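PDB 1Y9I: low temperature requirement C protein from Listeria monocytogenes, which probably acts as a phosphatidylglycerophosphatase, a lipid phosphatase, and binds calcium and magnesium ions; it forms a tetramer of helical chains. Local coordinates for residues D26-L31 and D145-I150; L33-K38 and A153-L158. All coordinates share one frame; numbering follows the deposited sequence.

After helix 9-20 the chain enters helix 25-36, which supplies residues 26-31 to interaction 1; residues 33-38, at and beyond the end of that helix, go to interaction 2. More than a hundred residues later, after six further helices, helix 143-160 returns alongside and meets them in the same order, 145-150 first and 153-158 second. Each contact therefore closes a long loop, and the two loops cross rather than nest. Their centres lie about 10 Å apart along one helix pair. Interaction 1 sits near the centre of the chain, and its segment 145-150 carries a magnesium ligand; interaction 2 joins the later parts of the same two helices, farther from the centre.

Interaction 1. Residues D26-L31 and D145-I150; sequences DDIAEL and DIVGAI. With MG (magnesium ion), chain F.
Two helices of the all-helical PgpA fold, 25-36 and 143-160, meet in the buried middle of the bundle through Ile28 and Leu31 on one side and Val147 and Ile150 on the other. The short segments cross at -58°, with their axes 9.5 Å apart at closest approach. Ile28 and Val147 lie nearest in the backbone, 6.7 Å between their CA atoms, and no hydrogen bond spans the segments: apolar branches make the contact. The CG2 methyl of Ile28 meets the CG2 methyl of Ile150 at 3.7 Å, the two side chains lying obliquely across each other. Ile28 CG1 lies 4.3 Å from Val147 CG1, a looser touch. Val147 holds CG1 opposite its own backbone N (chi1 175°), and this methyl receives Leu31, whose side chain crosses it at about a right angle. Leu31 also packs on Ile120, Ile127 and Leu128, and Val147 reaches Leu128 too, so helices 114-123 and 127-130 adjoin this apolar contact; Ile150 touches Leu56 of helix 45-56.

The same segment of helix 143-160 carries a polar site. Asp145 takes no part in the packing against 26-31 and binds magnesium through a single oxygen, OD2 at 2.1 Å, while OD1 stays 3.5 Å from the ion. Two waters also bind the magnesium, and Asp98 OD2, Thr141 O and Asp144 OD1 complete six ligands. Asp98 also belongs to the calcium site, which links the two metals. One helix thus offers a metal ligand at Asp145 and, two residues on, an apolar contact where Val147 CG1 meets Leu31 CD1 at 3.6 Å.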
loop_
_atom_site.group_PDB
_atom_site.type_symbol
_atom_site.label_atom_id
_atom_site.label_comp_id
_atom_site.label_asym_id
_atom_site.label_seq_id
_atom_site.Cartn_x
_atom_site.Cartn_y
_atom_site.Cartn_z
ATOM N N ASP A 26 15.047 -6.803 22.756
ATOM C CA ASP A 26 16.441 -6.819 22.317
ATOM C C ASP A 26 16.670 -7.614 21.036
ATOM O O ASP A 26 17.579 -7.305 20.264
ATOM C CB ASP A 26 17.338 -7.366 23.434
ATOM C CG ASP A 26 17.766 -6.291 24.416
ATOM O OD1 ASP A 26 16.950 -5.396 24.713
ATOM O OD2 ASP A 26 18.917 -6.348 24.898
ATOM N N ASP A 27 15.856 -8.639 20.807
ATOM C CA ASP A 27 16.001 -9.438 19.595
ATOM C C ASP A 27 15.653 -8.568 18.388
ATOM O O ASP A 27 16.304 -8.640 17.340
ATOM C CB ASP A 27 15.083 -10.665 19.640
ATOM C CG ASP A 27 15.370 -11.571 20.829
ATOM O OD1 ASP A 27 16.562 -11.852 21.088
ATOM O OD2 ASP A 27 14.405 -12.012 21.496
ATOM N N ILE A 28 14.624 -7.741 18.541
ATOM C CA ILE A 28 14.212 -6.861 17.458
ATOM C C ILE A 28 15.224 -5.728 17.305
ATOM O O ILE A 28 15.553 -5.328 16.188
ATOM C CB ILE A 28 12.815 -6.256 17.713
ATOM C CG1 ILE A 28 11.805 -7.369 18.017
ATOM C CG2 ILE A 28 12.355 -5.492 16.474
ATOM C CD1 ILE A 28 10.371 -6.881 18.145
ATOM N N ALA A 29 15.718 -5.219 18.432
ATOM C CA ALA A 29 16.700 -4.135 18.423
ATOM C C ALA A 29 17.954 -4.543 17.654
ATOM O O ALA A 29 18.547 -3.726 16.946
ATOM C CB ALA A 29 17.068 -3.746 19.856
ATOM N N GLU A 30 18.357 -5.804 17.805
ATOM C CA GLU A 30 19.529 -6.328 17.109
ATOM C C GLU A 30 19.332 -6.261 15.595
ATOM O O GLU A 30 20.290 -6.074 14.839
ATOM C CB GLU A 30 19.790 -7.777 17.534
ATOM C CG GLU A 30 20.411 -7.916 18.914
ATOM C CD GLU A 30 21.902 -7.627 18.915
ATOM O OE1 GLU A 30 22.300 -6.513 18.517
ATOM O OE2 GLU A 30 22.681 -8.519 19.313
ATOM N N LEU A 31 18.083 -6.419 15.163
ATOM C CA LEU A 31 17.740 -6.365 13.745
ATOM C C LEU A 31 17.875 -4.933 13.249
ATOM O O LEU A 31 18.339 -4.688 12.138
ATOM C CB LEU A 31 16.295 -6.846 13.519
ATOM C CG LEU A 31 15.950 -8.310 13.826
ATOM C CD1 LEU A 31 14.465 -8.579 13.500
ATOM C CD2 LEU A 31 16.836 -9.225 13.005
ATOM N N ASP A 145 7.015 -11.933 9.618
ATOM C CA ASP A 145 6.810 -10.662 8.915
ATOM C C ASP A 145 6.657 -9.529 9.922
ATOM O O ASP A 145 7.176 -8.429 9.723
ATOM C CB ASP A 145 5.536 -10.704 8.067
ATOM C CG ASP A 145 5.560 -11.791 7.030
ATOM O OD1 ASP A 145 6.275 -11.638 6.022
ATOM O OD2 ASP A 145 4.857 -12.802 7.231
ATOM N N ILE A 146 5.923 -9.798 10.998
ATOM C CA ILE A 146 5.695 -8.797 12.031
ATOM C C ILE A 146 7.010 -8.301 12.640
ATOM O O ILE A 146 7.229 -7.097 12.781
ATOM C CB ILE A 146 4.781 -9.364 13.151
ATOM C CG1 ILE A 146 3.339 -9.468 12.636
ATOM C CG2 ILE A 146 4.865 -8.495 14.392
ATOM C CD1 ILE A 146 2.381 -10.199 13.582
ATOM N N VAL A 147 7.885 -9.236 12.990
ATOM C CA VAL A 147 9.168 -8.894 13.587
ATOM C C VAL A 147 10.036 -8.126 12.596
ATOM O O VAL A 147 10.632 -7.108 12.942
ATOM C CB VAL A 147 9.887 -10.169 14.073
ATOM C CG1 VAL A 147 11.290 -9.840 14.584
ATOM C CG2 VAL A 147 9.062 -10.812 15.171
ATOM N N GLY A 148 10.098 -8.605 11.359
ATOM C CA GLY A 148 10.884 -7.912 10.354
ATOM C C GLY A 148 10.349 -6.506 10.122
ATOM O O GLY A 148 11.120 -5.558 9.947
ATOM N N ALA A 149 9.027 -6.366 10.126
ATOM C CA ALA A 149 8.394 -5.067 9.902
ATOM C C ALA A 149 8.631 -4.093 11.057
ATOM O O ALA A 149 8.827 -2.896 10.838
ATOM C CB ALA A 149 6.904 -5.247 9.673
ATOM N N ILE A 150 8.588 -4.595 12.284
ATOM C CA ILE A 150 8.831 -3.733 13.437
ATOM C C ILE A 150 10.271 -3.217 13.353
ATOM O O ILE A 150 10.537 -2.052 13.635
ATOM C CB ILE A 150 8.625 -4.494 14.770
ATOM C CG1 ILE A 150 7.133 -4.765 14.988
ATOM C CG2 ILE A 150 9.162 -3.664 15.943
ATOM C CD1 ILE A 150 6.828 -5.755 16.106
HETATM MG MG MG F . 5.246 -14.880 6.859
HETATM O O HOH W 1 6.647 -14.031 5.580
HETATM O O HOH W 2 6.143 -16.638 6.749
#

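Interaction 2. Residues L33-K38 and A153-L158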
loop_
_atom_site.group_PDB
_atom_site.type_symbol
_atom_site.label_atom_id
_atom_site.label_comp_id
_atom_site.label_asym_id
_atom_site.label_seq_id
_atom_site.Cartn_x
_atom_site.Cartn_y
_atom_site.Cartn_z
ATOM N N LEU A 33 19.833 -2.764 14.481
ATOM C CA LEU A 33 21.274 -2.515 14.454
ATOM C C LEU A 33 21.836 -3.073 13.143
ATOM O O LEU A 33 22.629 -2.421 12.462
ATOM C CB LEU A 33 21.947 -3.196 15.652
ATOM C CG LEU A 33 23.452 -2.967 15.835
ATOM C CD1 LEU A 33 23.720 -1.490 16.082
ATOM C CD2 LEU A 33 23.956 -3.801 17.004
ATOM N N PHE A 34 21.399 -4.280 12.793
ATOM C CA PHE A 34 21.831 -4.953 11.568
ATOM C C PHE A 34 21.496 -4.119 10.327
ATOM O O PHE A 34 22.268 -4.063 9.367
ATOM C CB PHE A 34 21.134 -6.313 11.467
ATOM C CG PHE A 34 21.458 -7.073 10.215
ATOM C CD1 PHE A 34 22.651 -7.783 10.103
ATOM C CD2 PHE A 34 20.572 -7.078 9.147
ATOM C CE1 PHE A 34 22.955 -8.487 8.941
ATOM C CE2 PHE A 34 20.867 -7.777 7.979
ATOM C CZ PHE A 34 22.061 -8.484 7.878
ATOM N N LEU A 35 20.334 -3.476 10.355
ATOM C CA LEU A 35 19.881 -2.656 9.235
ATOM C C LEU A 35 20.532 -1.281 9.102
ATOM O O LEU A 35 20.710 -0.786 7.987
ATOM C CB LEU A 35 18.376 -2.435 9.335
ATOM C CG LEU A 35 17.456 -3.640 9.160
ATOM C CD1 LEU A 35 16.016 -3.210 9.408
ATOM C CD2 LEU A 35 17.611 -4.194 7.754
ATOM N N GLN A 36 20.873 -0.660 10.228
ATOM C CA GLN A 36 21.424 0.690 10.200
ATOM C C GLN A 36 22.897 0.893 10.547
ATOM O O GLN A 36 23.438 1.967 10.291
ATOM C CB GLN A 36 20.581 1.590 11.110
ATOM C CG GLN A 36 19.199 1.906 10.563
ATOM C CD GLN A 36 19.233 2.995 9.511
ATOM O OE1 GLN A 36 20.087 2.989 8.627
ATOM N NE2 GLN A 36 18.298 3.936 9.597
ATOM N N GLN A 37 23.539 -0.119 11.116
ATOM C CA GLN A 37 24.939 -0.002 11.523
ATOM C C GLN A 37 25.906 0.426 10.424
ATOM O O GLN A 37 26.842 1.183 10.678
ATOM C CB GLN A 37 25.427 -1.319 12.128
ATOM C CG GLN A 37 25.430 -2.482 11.157
ATOM C CD GLN A 37 26.092 -3.711 11.739
ATOM O OE1 GLN A 37 25.706 -4.191 12.806
ATOM N NE2 GLN A 37 27.099 -4.227 11.042
ATOM N N LYS A 38 25.679 -0.059 9.209
ATOM C CA LYS A 38 26.544 0.266 8.079
ATOM C C LYS A 38 26.442 1.729 7.658
ATOM O O LYS A 38 27.388 2.290 7.102
ATOM C CB LYS A 38 26.198 -0.636 6.884
ATOM C CG LYS A 38 27.071 -0.425 5.652
ATOM C CD LYS A 38 28.513 -0.851 5.900
ATOM C CE LYS A 38 29.389 -0.598 4.677
ATOM N NZ LYS A 38 28.891 -1.317 3.472
ATOM N N ALA A 153 10.437 -0.600 10.574
ATOM C CA ALA A 153 9.767 0.625 10.987
ATOM C C ALA A 153 10.667 1.377 11.964
ATOM O O ALA A 153 10.809 2.602 11.872
ATOM C CB ALA A 153 8.423 0.302 11.643
ATOM N N ALA A 154 11.270 0.638 12.895
ATOM C CA ALA A 154 12.160 1.219 13.891
ATOM C C ALA A 154 13.384 1.822 13.204
ATOM O O ALA A 154 13.856 2.887 13.598
ATOM C CB ALA A 154 12.590 0.148 14.908
ATOM N N ALA A 155 13.900 1.139 12.183
ATOM C CA ALA A 155 15.059 1.639 11.439
ATOM C C ALA A 155 14.701 2.939 10.719
ATOM O O ALA A 155 15.534 3.841 10.579
ATOM C CB ALA A 155 15.529 0.596 10.422
ATOM N N SER A 156 13.456 3.030 10.261
ATOM C CA SER A 156 12.982 4.225 9.567
ATOM C C SER A 156 12.856 5.392 10.544
ATOM O O SER A 156 13.250 6.523 10.238
ATOM C CB SER A 156 11.628 3.940 8.914
ATOM O OG SER A 156 11.068 5.130 8.398
ATOM N N ARG A 157 12.311 5.125 11.727
ATOM C CA ARG A 157 12.176 6.187 12.717
ATOM C C ARG A 157 13.570 6.717 13.063
ATOM O O ARG A 157 13.775 7.925 13.209
ATOM C CB ARG A 157 11.482 5.671 13.982
ATOM C CG ARG A 157 11.292 6.765 15.039
ATOM C CD ARG A 157 10.591 6.258 16.286
ATOM N NE ARG A 157 10.284 7.358 17.200
ATOM C CZ ARG A 157 11.200 8.054 17.869
ATOM N NH1 ARG A 157 12.488 7.762 17.733
ATOM N NH2 ARG A 157 10.829 9.056 18.659
ATOM N N LEU A 158 14.524 5.803 13.182
ATOM C CA LEU A 158 15.903 6.159 13.496
ATOM C C LEU A 158 16.456 7.056 12.384
ATOM O O LEU A 158 17.056 8.093 12.657
ATOM C CB LEU A 158 16.744 4.881 13.634
ATOM C CG LEU A 158 18.215 4.969 14.057
ATOM C CD1 LEU A 158 18.715 3.586 14.458
ATOM C CD2 LEU A 158 19.050 5.527 12.919
#
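Gln36, in the last part of helix 25-36, reaches across to Ala155 and Leu158 of helix 143-160, a buried polar link within the helical bundle of the PgpA fold. One hydrogen bond spans the segments: Gln36 NE2 donates to the backbone O of Ala155 at 2.9 Å. It is bent, with an angle of 139° at the hydrogen, and the donor approaches 33° out of the carbonyl plane. The chain of Gln36 is bent by the turn about CB-CG (chi2 -79°), which brings NE2 to the carbonyl of Ala155 and gives an amide N-H a main-chain acceptor inside an otherwise apolar interface.

Apolar contacts flank this bond. Ala155 directs its CB at helix 25-36, where the small methyl lies against the aliphatic part of the glutamine, 3.9 Å from Gln36 CG, and takes Leu35 CD1 at 4.0 Å. Leu35 continues onto Asn116 and Ile120 of helix 114-123, whereas Leu158 rests on Val32 and on Asn51 of helix 45-56; the contact thereby lies between these two neighbouring helices. Leu158 and Gln36 run past each other in opposite directions. The amide thus has a carbonyl and a methyl as neighbours: the nitrogen hydrogen-bonded to Ala155 O, NE2 of Gln36, also lies 3.8 Å from Leu158 CD2.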